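Local structure of imidazoleglycerol-phosphate dehydratase (Pyrococcus furiosus, 5DNX) at residues 94-99 with 131-136; 56-61 with 120-125; 89-94 with 153-158. The protein catalyses the dehydration of imidazoleglycerol phosphate to imidazoleacetol phosphate, the sixth step of histidine biosynthesis. All coordinates share one frame; numbering follows the deposited sequence. Where two conformers were deposited one is given.

Contact 1 of 3, residues 94-99 with 131-136; sequences DISNRP and RATIHI. With 5LD ([(2R)-2-hydroxy-3-(1H-1,2,4-triazol-1-yl)propyl]phosphonic acid), chain H.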
loop_
_atom_site.group_PDB
_atom_site.type_symbol
_atom_site.label_atom_id
_atom_site.label_comp_id
_atom_site.label_asym_id
_atom_site.label_seq_id
_atom_site.Cartn_x
_atom_site.Cartn_y
_atom_site.Cartn_z
ATOM N N ASP A 94 4.699 -43.276 0.494
ATOM C CA ASP A 94 4.911 -44.111 1.670
ATOM C C ASP A 94 3.726 -45.046 1.736
ATOM O O ASP A 94 2.600 -44.598 1.997
ATOM C CB ASP A 94 5.008 -43.233 2.916
ATOM C CG ASP A 94 4.976 -44.008 4.203
ATOM O OD1 ASP A 94 4.926 -45.264 4.162
ATOM O OD2 ASP A 94 4.979 -43.360 5.275
ATOM N N ILE A 95 3.955 -46.338 1.507
ATOM C CA ILE A 95 2.888 -47.322 1.647
ATOM C C ILE A 95 2.660 -47.583 3.155
ATOM O O ILE A 95 3.072 -48.583 3.732
ATOM C CB ILE A 95 3.143 -48.595 0.814
ATOM C CG1 ILE A 95 3.386 -48.237 -0.671
ATOM C CG2 ILE A 95 1.953 -49.542 0.944
ATOM C CD1 ILE A 95 3.829 -49.431 -1.511
ATOM N N SER A 96 1.966 -46.631 3.754
ATOM C CA SER A 96 1.889 -46.421 5.194
ATOM C C SER A 96 0.697 -47.052 5.879
ATOM O O SER A 96 0.643 -47.055 7.099
ATOM C CB SER A 96 1.753 -44.901 5.413
ATOM O OG SER A 96 0.597 -44.452 4.700
ATOM N N ASN A 97 -0.287 -47.499 5.098
ATOM C CA ASN A 97 -1.607 -47.802 5.605
ATOM C C ASN A 97 -2.342 -46.583 6.205
ATOM O O ASN A 97 -3.257 -46.733 7.006
ATOM C CB ASN A 97 -1.547 -48.969 6.603
ATOM C CG ASN A 97 -2.847 -49.723 6.682
ATOM O OD1 ASN A 97 -3.580 -49.804 5.714
ATOM N ND2 ASN A 97 -3.163 -50.245 7.859
ATOM N N ARG A 98 -1.949 -45.374 5.808
ATOM C CA ARG A 98 -2.610 -44.149 6.234
ATOM C C ARG A 98 -2.993 -43.341 4.995
ATOM O O ARG A 98 -2.227 -42.490 4.587
ATOM C CB ARG A 98 -1.672 -43.311 7.109
ATOM C CG ARG A 98 -1.421 -43.905 8.478
ATOM C CD ARG A 98 -0.614 -42.950 9.358
ATOM N NE ARG A 98 0.762 -42.696 8.887
ATOM C CZ ARG A 98 1.875 -43.249 9.391
ATOM N NH1 ARG A 98 1.819 -44.136 10.390
ATOM N NH2 ARG A 98 3.046 -42.884 8.913
ATOM N N PRO A 99 -4.166 -43.602 4.394
ATOM C CA PRO A 99 -4.514 -42.903 3.130
ATOM C C PRO A 99 -4.392 -41.395 3.251
ATOM O O PRO A 99 -4.940 -40.781 4.177
ATOM C CB PRO A 99 -5.973 -43.305 2.891
ATOM C CG PRO A 99 -6.090 -44.613 3.559
ATOM C CD PRO A 99 -5.152 -44.628 4.723
ATOM N N ARG A 131 -3.798 -47.803 0.181
ATOM C CA ARG A 131 -3.642 -47.395 1.595
ATOM C C ARG A 131 -2.249 -46.844 1.812
ATOM O O ARG A 131 -1.367 -47.491 2.366
ATOM C CB ARG A 131 -4.049 -48.489 2.602
ATOM C CG ARG A 131 -5.399 -49.097 2.251
ATOM C CD ARG A 131 -5.974 -49.981 3.354
ATOM N NE ARG A 131 -5.040 -51.011 3.792
ATOM C CZ ARG A 131 -4.924 -52.251 3.308
ATOM N NH1 ARG A 131 -5.661 -52.688 2.308
ATOM N NH2 ARG A 131 -4.036 -53.067 3.851
ATOM N N ALA A 132 -2.057 -45.647 1.261
ATOM C CA ALA A 132 -0.748 -45.051 1.163
ATOM C C ALA A 132 -0.836 -43.529 1.295
ATOM O O ALA A 132 -1.890 -42.909 1.078
ATOM C CB ALA A 132 -0.115 -45.440 -0.175
ATOM N N THR A 133 0.310 -42.963 1.616
ATOM C CA THR A 133 0.577 -41.549 1.627
ATOM C C THR A 133 1.242 -41.183 0.292
ATOM O O THR A 133 2.277 -41.757 -0.076
ATOM C CB THR A 133 1.574 -41.254 2.772
ATOM O OG1 THR A 133 1.062 -41.736 4.030
ATOM C CG2 THR A 133 1.927 -39.740 2.844
ATOM N N ILE A 134 0.667 -40.217 -0.427
ATOM C CA ILE A 134 1.192 -39.797 -1.736
ATOM C C ILE A 134 1.282 -38.281 -1.832
ATOM O O ILE A 134 0.272 -37.594 -1.687
ATOM C CB ILE A 134 0.335 -40.339 -2.903
ATOM C CG1 ILE A 134 0.166 -41.875 -2.808
ATOM C CG2 ILE A 134 0.949 -39.921 -4.236
ATOM C CD1 ILE A 134 -0.672 -42.460 -3.936
ATOM N N HIS A 135 2.498 -37.776 -2.058
ATOM C CA HIS A 135 2.747 -36.371 -2.368
ATOM C C HIS A 135 3.121 -36.243 -3.857
ATOM O O HIS A 135 3.966 -36.971 -4.352
ATOM C CB HIS A 135 3.911 -35.840 -1.536
ATOM C CG HIS A 135 3.555 -35.544 -0.121
ATOM N ND1 HIS A 135 3.152 -34.289 0.292
ATOM C CD2 HIS A 135 3.545 -36.328 0.976
ATOM C CE1 HIS A 135 2.893 -34.323 1.590
ATOM N NE2 HIS A 135 3.129 -35.546 2.028
ATOM N N ILE A 136 2.482 -35.313 -4.536
ATOM C CA ILE A 136 2.838 -34.890 -5.880
ATOM C C ILE A 136 3.101 -33.400 -5.738
ATOM O O ILE A 136 2.183 -32.659 -5.389
ATOM C CB ILE A 136 1.764 -35.174 -6.914
ATOM C CG1 ILE A 136 1.485 -36.706 -6.928
ATOM C CG2 ILE A 136 2.245 -34.694 -8.267
ATOM C CD1 ILE A 136 0.715 -37.246 -8.088
HETATM O O10 5LD H . 6.245 -46.389 10.828
HETATM P P9 5LD H . 5.358 -45.242 11.275
HETATM O O11 5LD H . 5.557 -44.005 10.389
HETATM O O12 5LD H . 3.895 -45.667 11.304
HETATM C C8 5LD H . 5.917 -44.805 12.924
HETATM C C7 5LD H . 5.429 -43.454 13.479
HETATM O O13 5LD H . 6.023 -43.198 14.749
HETATM C C6 5LD H . 3.931 -43.437 13.755
HETATM N N2 5LD H . 3.358 -42.087 13.808
HETATM N N1 5LD H . 3.978 -41.114 14.609
HETATM C C5 5LD H . 3.184 -40.021 14.442
HETATM N N4 5LD H . 2.186 -40.295 13.569
HETATM C C3 5LD H . 2.296 -41.601 13.206
HETATM O O HOH W 1 3.137 -41.439 6.064
#

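Contact 2 of 3, residues 56-61 with 120-125; sequences EDIGIT and KEFVWG. With MN (manganese (II) ion), chain D; 5LD ([(2R)-2-hydroxy-3-(1H-1,2,4-triazol-1-yl)propyl]phosphonic acid), chain F.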
loop_
_atom_site.group_PDB
_atom_site.type_symbol
_atom_site.label_atom_id
_atom_site.label_comp_id
_atom_site.label_asym_id
_atom_site.label_seq_id
_atom_site.Cartn_x
_atom_site.Cartn_y
_atom_site.Cartn_z
ATOM N N GLU A 56 -11.156 -41.737 -10.697
ATOM C CA GLU A 56 -11.212 -42.140 -9.313
ATOM C C GLU A 56 -11.228 -43.668 -9.143
ATOM O O GLU A 56 -10.470 -44.210 -8.356
ATOM C CB GLU A 56 -12.470 -41.561 -8.685
ATOM C CG GLU A 56 -12.659 -41.994 -7.255
ATOM C CD GLU A 56 -13.555 -41.078 -6.475
ATOM O OE1 GLU A 56 -13.972 -40.046 -7.019
ATOM O OE2 GLU A 56 -13.820 -41.411 -5.318
ATOM N N ASP A 57 -12.124 -44.338 -9.866
ATOM C CA ASP A 57 -12.312 -45.775 -9.673
ATOM C C ASP A 57 -11.143 -46.603 -10.220
ATOM O O ASP A 57 -10.826 -47.653 -9.665
ATOM C CB ASP A 57 -13.640 -46.233 -10.231
ATOM C CG ASP A 57 -14.842 -45.662 -9.459
ATOM O OD1 ASP A 57 -14.653 -44.970 -8.417
ATOM O OD2 ASP A 57 -15.983 -45.900 -9.912
ATOM N N ILE A 58 -10.500 -46.100 -11.274
ATOM C CA ILE A 58 -9.229 -46.631 -11.743
ATOM C C ILE A 58 -8.158 -46.513 -10.667
ATOM O O ILE A 58 -7.442 -47.470 -10.392
ATOM C CB ILE A 58 -8.787 -45.942 -13.054
ATOM C CG1 ILE A 58 -9.629 -46.455 -14.237
ATOM C CG2 ILE A 58 -7.304 -46.139 -13.325
ATOM C CD1 ILE A 58 -9.223 -47.812 -14.762
ATOM N N GLY A 59 -8.046 -45.354 -10.035
ATOM C CA GLY A 59 -7.132 -45.203 -8.896
ATOM C C GLY A 59 -7.388 -46.204 -7.788
ATOM O O GLY A 59 -6.466 -46.873 -7.317
ATOM N N ILE A 60 -8.666 -46.357 -7.426
ATOM C CA ILE A 60 -9.047 -47.243 -6.330
ATOM C C ILE A 60 -8.677 -48.690 -6.704
ATOM O O ILE A 60 -8.043 -49.406 -5.918
ATOM C CB ILE A 60 -10.540 -47.171 -6.016
ATOM C CG1 ILE A 60 -10.909 -45.808 -5.396
ATOM C CG2 ILE A 60 -10.951 -48.282 -5.041
ATOM C CD1 ILE A 60 -12.400 -45.574 -5.269
ATOM N N THR A 61 -9.093 -49.109 -7.886
ATOM C CA THR A 61 -8.900 -50.505 -8.339
ATOM C C THR A 61 -7.432 -50.820 -8.534
ATOM O O THR A 61 -6.948 -51.870 -8.113
ATOM C CB THR A 61 -9.685 -50.795 -9.638
ATOM O OG1 THR A 61 -11.035 -50.349 -9.493
ATOM C CG2 THR A 61 -9.703 -52.305 -9.968
ATOM N N LYS A 120 -6.200 -35.273 -9.348
ATOM C CA LYS A 120 -6.393 -35.401 -7.898
ATOM C C LYS A 120 -7.248 -36.589 -7.542
ATOM O O LYS A 120 -6.972 -37.295 -6.563
ATOM C CB LYS A 120 -6.986 -34.126 -7.318
ATOM C CG LYS A 120 -5.955 -33.015 -7.167
ATOM C CD LYS A 120 -6.623 -31.796 -6.469
ATOM C CE LYS A 120 -5.686 -30.631 -6.224
ATOM N NZ LYS A 120 -6.473 -29.433 -5.790
ATOM N N GLU A 121 -8.309 -36.800 -8.303
ATOM C CA GLU A 121 -9.195 -37.904 -7.991
ATOM C C GLU A 121 -8.576 -39.280 -8.251
ATOM O O GLU A 121 -8.843 -40.206 -7.500
ATOM C CB GLU A 121 -10.528 -37.727 -8.678
ATOM C CG GLU A 121 -11.326 -36.589 -8.007
ATOM C CD GLU A 121 -11.539 -36.788 -6.515
ATOM O OE1 GLU A 121 -12.391 -37.628 -6.094
ATOM O OE2 GLU A 121 -10.815 -36.092 -5.755
ATOM N N PHE A 122 -7.739 -39.388 -9.272
ATOM C CA PHE A 122 -6.977 -40.608 -9.479
ATOM C C PHE A 122 -6.042 -40.840 -8.317
ATOM O O PHE A 122 -5.978 -41.941 -7.797
ATOM C CB PHE A 122 -6.191 -40.574 -10.802
ATOM C CG PHE A 122 -5.169 -41.680 -10.909
ATOM C CD1 PHE A 122 -5.530 -42.949 -11.311
ATOM C CD2 PHE A 122 -3.845 -41.448 -10.576
ATOM C CE1 PHE A 122 -4.597 -43.989 -11.361
ATOM C CE2 PHE A 122 -2.921 -42.470 -10.639
ATOM C CZ PHE A 122 -3.291 -43.742 -11.019
ATOM N N VAL A 123 -5.316 -39.800 -7.908
ATOM C CA VAL A 123 -4.320 -39.960 -6.849
ATOM C C VAL A 123 -4.970 -40.285 -5.514
ATOM O O VAL A 123 -4.476 -41.158 -4.777
ATOM C CB VAL A 123 -3.366 -38.755 -6.744
ATOM C CG1 VAL A 123 -2.430 -38.917 -5.564
ATOM C CG2 VAL A 123 -2.566 -38.621 -8.038
ATOM N N TRP A 124 -6.051 -39.585 -5.184
ATOM C CA TRP A 124 -6.784 -39.937 -3.972
ATOM C C TRP A 124 -7.341 -41.337 -4.026
ATOM O O TRP A 124 -7.330 -42.045 -3.004
ATOM C CB TRP A 124 -7.912 -38.960 -3.656
ATOM C CG TRP A 124 -7.583 -37.924 -2.711
ATOM C CD1 TRP A 124 -7.483 -36.572 -2.988
ATOM C CD2 TRP A 124 -7.311 -38.066 -1.313
ATOM N NE1 TRP A 124 -7.161 -35.886 -1.844
ATOM C CE2 TRP A 124 -7.072 -36.765 -0.802
ATOM C CE3 TRP A 124 -7.282 -39.143 -0.440
ATOM C CZ2 TRP A 124 -6.778 -36.536 0.535
ATOM C CZ3 TRP A 124 -6.991 -38.910 0.900
ATOM C CH2 TRP A 124 -6.766 -37.618 1.362
ATOM N N GLY A 125 -7.849 -41.754 -5.177
ATOM C CA GLY A 125 -8.307 -43.137 -5.333
ATOM C C GLY A 125 -7.187 -44.154 -5.090
ATOM O O GLY A 125 -7.375 -45.124 -4.377
HETATM MN MN MN D . -14.494 -38.013 -6.401
HETATM O O10 5LD F . -20.995 -40.314 -3.009
HETATM P P9 5LD F . -21.320 -41.661 -3.671
HETATM O O11 5LD F . -20.126 -42.583 -3.614
HETATM O O12 5LD F . -22.565 -42.295 -3.114
HETATM C C8 5LD F . -21.712 -41.345 -5.420
HETATM C C7 5LD F . -20.802 -40.388 -6.206
HETATM O O13 5LD F . -21.389 -40.131 -7.499
HETATM C C6 5LD F . -19.416 -40.976 -6.453
HETATM N N2 5LD F . -18.406 -39.941 -6.707
HETATM N N1 5LD F . -18.670 -38.951 -7.650
HETATM C C5 5LD F . -17.574 -38.189 -7.640
HETATM N N4 5LD F . -16.664 -38.664 -6.755
HETATM C C3 5LD F . -17.201 -39.784 -6.203
HETATM O O HOH W 2 -14.653 -39.054 -4.419
#

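Contact 3 of 3, residues 89-94 with 153-158; sequences VLVSVD and KGLGMA. With 5LD ([(2R)-2-hydroxy-3-(1H-1,2,4-triazol-1-yl)propyl]phosphonic acid), chain B.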
loop_
_atom_site.group_PDB
_atom_site.type_symbol
_atom_site.label_atom_id
_atom_site.label_comp_id
_atom_site.label_asym_id
_atom_site.label_seq_id
_atom_site.Cartn_x
_atom_site.Cartn_y
_atom_site.Cartn_z
ATOM N N VAL A 89 8.580 -32.536 -11.490
ATOM C CA VAL A 89 7.568 -32.952 -10.505
ATOM C C VAL A 89 8.179 -33.976 -9.563
ATOM O O VAL A 89 8.757 -34.964 -10.000
ATOM C CB VAL A 89 6.317 -33.538 -11.191
ATOM C CG1 VAL A 89 5.309 -34.049 -10.158
ATOM C CG2 VAL A 89 5.658 -32.499 -12.115
ATOM N N LEU A 90 8.030 -33.727 -8.271
ATOM C CA LEU A 90 8.468 -34.654 -7.238
ATOM C C LEU A 90 7.275 -35.509 -6.846
ATOM O O LEU A 90 6.179 -34.985 -6.555
ATOM C CB LEU A 90 9.007 -33.899 -6.026
ATOM C CG LEU A 90 9.245 -34.678 -4.727
ATOM C CD1 LEU A 90 10.242 -35.823 -4.840
ATOM C CD2 LEU A 90 9.680 -33.709 -3.645
ATOM N N VAL A 91 7.514 -36.819 -6.793
ATOM C CA VAL A 91 6.492 -37.779 -6.365
ATOM C C VAL A 91 7.103 -38.554 -5.214
ATOM O O VAL A 91 8.216 -39.111 -5.334
ATOM C CB VAL A 91 6.084 -38.742 -7.499
ATOM C CG1 VAL A 91 5.080 -39.781 -6.985
ATOM C CG2 VAL A 91 5.514 -37.961 -8.665
ATOM N N SER A 92 6.405 -38.555 -4.081
ATOM C CA SER A 92 6.917 -39.216 -2.876
ATOM C C SER A 92 5.830 -40.082 -2.290
ATOM O O SER A 92 4.725 -39.600 -2.029
ATOM C CB SER A 92 7.409 -38.158 -1.857
ATOM O OG SER A 92 8.025 -38.749 -0.726
ATOM N N VAL A 93 6.145 -41.371 -2.107
ATOM C CA VAL A 93 5.160 -42.361 -1.685
ATOM C C VAL A 93 5.645 -43.055 -0.422
ATOM O O VAL A 93 6.826 -43.391 -0.293
ATOM C CB VAL A 93 4.909 -43.404 -2.798
ATOM C CG1 VAL A 93 4.058 -44.566 -2.296
ATOM C CG2 VAL A 93 4.280 -42.749 -4.023
ATOM N N ASP A 94 4.699 -43.276 0.494
ATOM C CA ASP A 94 4.911 -44.111 1.670
ATOM C C ASP A 94 3.726 -45.046 1.736
ATOM O O ASP A 94 2.600 -44.598 1.997
ATOM C CB ASP A 94 5.008 -43.233 2.916
ATOM C CG ASP A 94 4.976 -44.008 4.203
ATOM O OD1 ASP A 94 4.926 -45.264 4.162
ATOM O OD2 ASP A 94 4.979 -43.360 5.275
ATOM N N LYS A 153 4.451 -40.718 -14.672
ATOM C CA LYS A 153 5.780 -41.320 -14.799
ATOM C C LYS A 153 6.416 -41.462 -13.414
ATOM O O LYS A 153 6.981 -42.520 -13.070
ATOM C CB LYS A 153 6.686 -40.467 -15.684
ATOM C CG LYS A 153 6.376 -40.464 -17.174
ATOM C CD LYS A 153 7.296 -39.452 -17.882
ATOM C CE LYS A 153 7.275 -39.613 -19.403
ATOM N NZ LYS A 153 7.925 -38.467 -20.108
ATOM N N GLY A 154 6.306 -40.403 -12.613
ATOM C CA GLY A 154 6.923 -40.383 -11.287
ATOM C C GLY A 154 6.288 -41.344 -10.301
ATOM O O GLY A 154 6.966 -41.984 -9.502
ATOM N N LEU A 155 4.972 -41.469 -10.386
ATOM C CA LEU A 155 4.249 -42.466 -9.614
ATOM C C LEU A 155 4.704 -43.881 -9.960
ATOM O O LEU A 155 4.914 -44.696 -9.059
ATOM C CB LEU A 155 2.756 -42.342 -9.805
ATOM C CG LEU A 155 2.022 -41.312 -8.948
ATOM C CD1 LEU A 155 0.617 -41.049 -9.514
ATOM C CD2 LEU A 155 1.978 -41.779 -7.507
ATOM N N GLY A 156 4.852 -44.178 -11.244
ATOM C CA GLY A 156 5.377 -45.478 -11.646
ATOM C C GLY A 156 6.752 -45.754 -11.057
ATOM O O GLY A 156 6.991 -46.801 -10.448
ATOM N N MET A 157 7.650 -44.800 -11.202
ATOM C CA MET A 157 9.017 -44.945 -10.705
ATOM C C MET A 157 9.069 -45.060 -9.180
ATOM O O MET A 157 9.831 -45.860 -8.647
ATOM C CB MET A 157 9.857 -43.758 -11.155
ATOM C CG MET A 157 11.317 -43.820 -10.741
ATOM S SD MET A 157 12.214 -45.058 -11.683
ATOM C CE MET A 157 11.749 -44.535 -13.317
ATOM N N ALA A 158 8.287 -44.226 -8.486
ATOM C CA ALA A 158 8.272 -44.252 -7.019
ATOM C C ALA A 158 7.717 -45.578 -6.517
ATOM O O ALA A 158 8.288 -46.149 -5.601
ATOM C CB ALA A 158 7.486 -43.085 -6.424
HETATM O O10 5LD B . 8.528 -38.506 -22.796
HETATM P P9 5LD B . 8.343 -39.505 -23.947
HETATM O O11 5LD B . 8.875 -38.932 -25.239
HETATM O O12 5LD B . 8.917 -40.860 -23.638
HETATM C C8 5LD B . 6.558 -39.800 -24.149
HETATM C C7 5LD B . 5.614 -38.587 -24.124
HETATM O O13 5LD B . 4.248 -39.050 -24.109
HETATM C C6 5LD B . 5.773 -37.702 -25.356
HETATM N N2 5LD B . 5.309 -36.329 -25.122
HETATM N N1 5LD B . 4.054 -36.123 -24.556
HETATM C C5 5LD B . 3.941 -34.795 -24.483
HETATM N N4 5LD B . 5.048 -34.189 -24.977
HETATM C C3 5LD B . 5.881 -35.177 -25.400
#

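Contact 1 of 3, residues 94-99 with 131-136
Asp94 and Thr133 form an antiparallel hydrogen-bonded pair, Asp94 N giving to Thr133 O at 2.9 Å and Thr133 N to Asp94 O at 2.8 Å. Past this pair the first chain leaves the strand, Ile95 being the centre of an inverse gamma turn. The hydroxyl of Ser96 lies between its own backbone N and carbonyl carbon (chi1 57°), which puts OG 2.8 Å from Thr133 OG1 in a hydrogen bond of undecided direction. The same OG accepts from Arg98 N, closing an ST turn. Farther out, Asn97 and Arg131 run side by side, their amide and guanidinium planes 77° apart. Arg131 bends at chi3 and directs NE to Asn97 OD1 (2.7 Å), which sits almost in the guanidinium plane. Asn97 N also donates to Arg131 O (2.9 Å). With an alanine in place of Arg131, Asn97 OD1 would probably be left without its NE donor and the amide held less firmly. On the other flank, a water links Thr133 OG1, Asp94 OD2 and Arg98 NH2, while Asp94 OD1 pairs with Arg76. The guanidinium of Arg98 grips the phosphonate of the bound triazole inhibitor through two oxygens, NH1 to O12 at 2.7 Å and NH2 to O11 at 3.1 Å; its NE is held by Asp85 of a second subunit. The whole is the loop from inner strand 87-94 to edge strand 100-104, which passes the start of strand 133-140 and carries Arg98 into the phosphonate pocket of the dehydratase active site.

Contact 2 of 3, residues 56-61 with 120-125
Metal coordination joins the polar ends of Glu56 and Glu121: each gives one carboxylate oxygen, OE1, to the same manganese ion at 2.2 Å. The two side chains lie alongside each other and point the same way, with their carboxylate planes 78° apart. Glu56 reaches the ion on an extended chain, CG anti to the backbone N (chi1 177°), whereas Glu121 bends at chi2. The ligating oxygens Glu56 OE1 and Glu121 OE1 are 3.0 Å apart, which the shared cation probably makes tolerable. A water on the manganese donates to Glu56 OE2, and the inhibitor's triazole N4 binds the ion at 2.3 Å; His52 of the same chain and His146 of a neighbouring subunit complete six ligands. This is one of two manganese sites near Glu56, built where segments 56-61 and 120-125 of helices 51-69 and 116-130 run in the same direction, axes 24° apart and 6.8 Å at closest approach. Backbone packing makes so near an approach possible: Gly59 C lies 3.4 Å from Gly125 C. A beta carbon on either glycine would clash with a carbonyl oxygen, that of Phe122 or Glu56 respectively. Ile60 CA also makes a CA-H...O contact with Gly125 O at 3.3 Å, and Ile60 CG1 packs on Gly125 CA. Apolar side chains meet where the end of Phe122 comes back toward helix 51-69, CD1 and CE1 both 3.7 Å from Gly59 CA, and Ile58 CG2 meets the ring edge at CE1 (4.0 Å).

Contact 3 of 3, residues 89-94 with 153-158
Val91 makes the closest approach of strand 89-94 to helix 153-158, and it does so against backbone as much as side chain. Its CB lies 3.8 Å from Gly154 C, and CG2 sits against the same glycine. A beta carbon at Gly154 would point toward the strand and come to 2.6 Å from Val91 CG2, so the absence of a side chain is what lets the valine settle on the helix backbone. The other methyl, CG1, is anti to the backbone N (chi1 176°) and is thereby carried toward Leu155, whose CD2 it meets at 3.7 Å. The two side chains cross at about a right angle, branch against branch.

Helix 144-162 thus lies on one face of a mixed four-stranded sheet (order 77-84, 87-94, 133-140, 100-104), consistent with the S5-like fold of this family's clan. The local strand and helix axes are inclined at 37° and come to 7.8 Å of each other. Leu155 also touches Ile134 and Ile136 of the adjoining strand 133-140, which extends this apolar layer across the sheet.

Packing eases toward Val93. Its CG2 meets the methyl of Ala158 at 4.0 Å and Leu155 CD2 only at 4.3 Å, while Ala158 CB keeps a second contact with Val91 CG1 at 4.1 Å. On the helix's more open side Met157 is partly exposed. Lys153 is buried, packed on Ala33, Tyr37 and Met84, yet its end leads away from the strand. Extended beyond CG, it runs to a bound inhibitor, where NZ donates to phosphonate O10 at 2.8 Å; Arg76 and Arg98 of another subunit bind the same ligand.

Contacts 1 and 3 share Asp94 and one sheet: His135 N lies 2.9 Å from Ser92 O, a probable hydrogen bond between neighbouring strands, and their centres are about 11 Å apart. Contact 2 packs against both, with Val123 CG2 3.6 Å from Ile136 CD1 of contact 1 and Phe122 CE2 4.0 Å from Leu155 CD1 of contact 3; its centre is about 13 Å and 15 Å from theirs. Each contact reaches a different inhibitor copy, supplying Arg98, a manganese-bound carboxylate pair and Lys153 respectively. At each ligand Arg98 and Lys153 come from different subunits, so these three parts of one chain serve three separate sites.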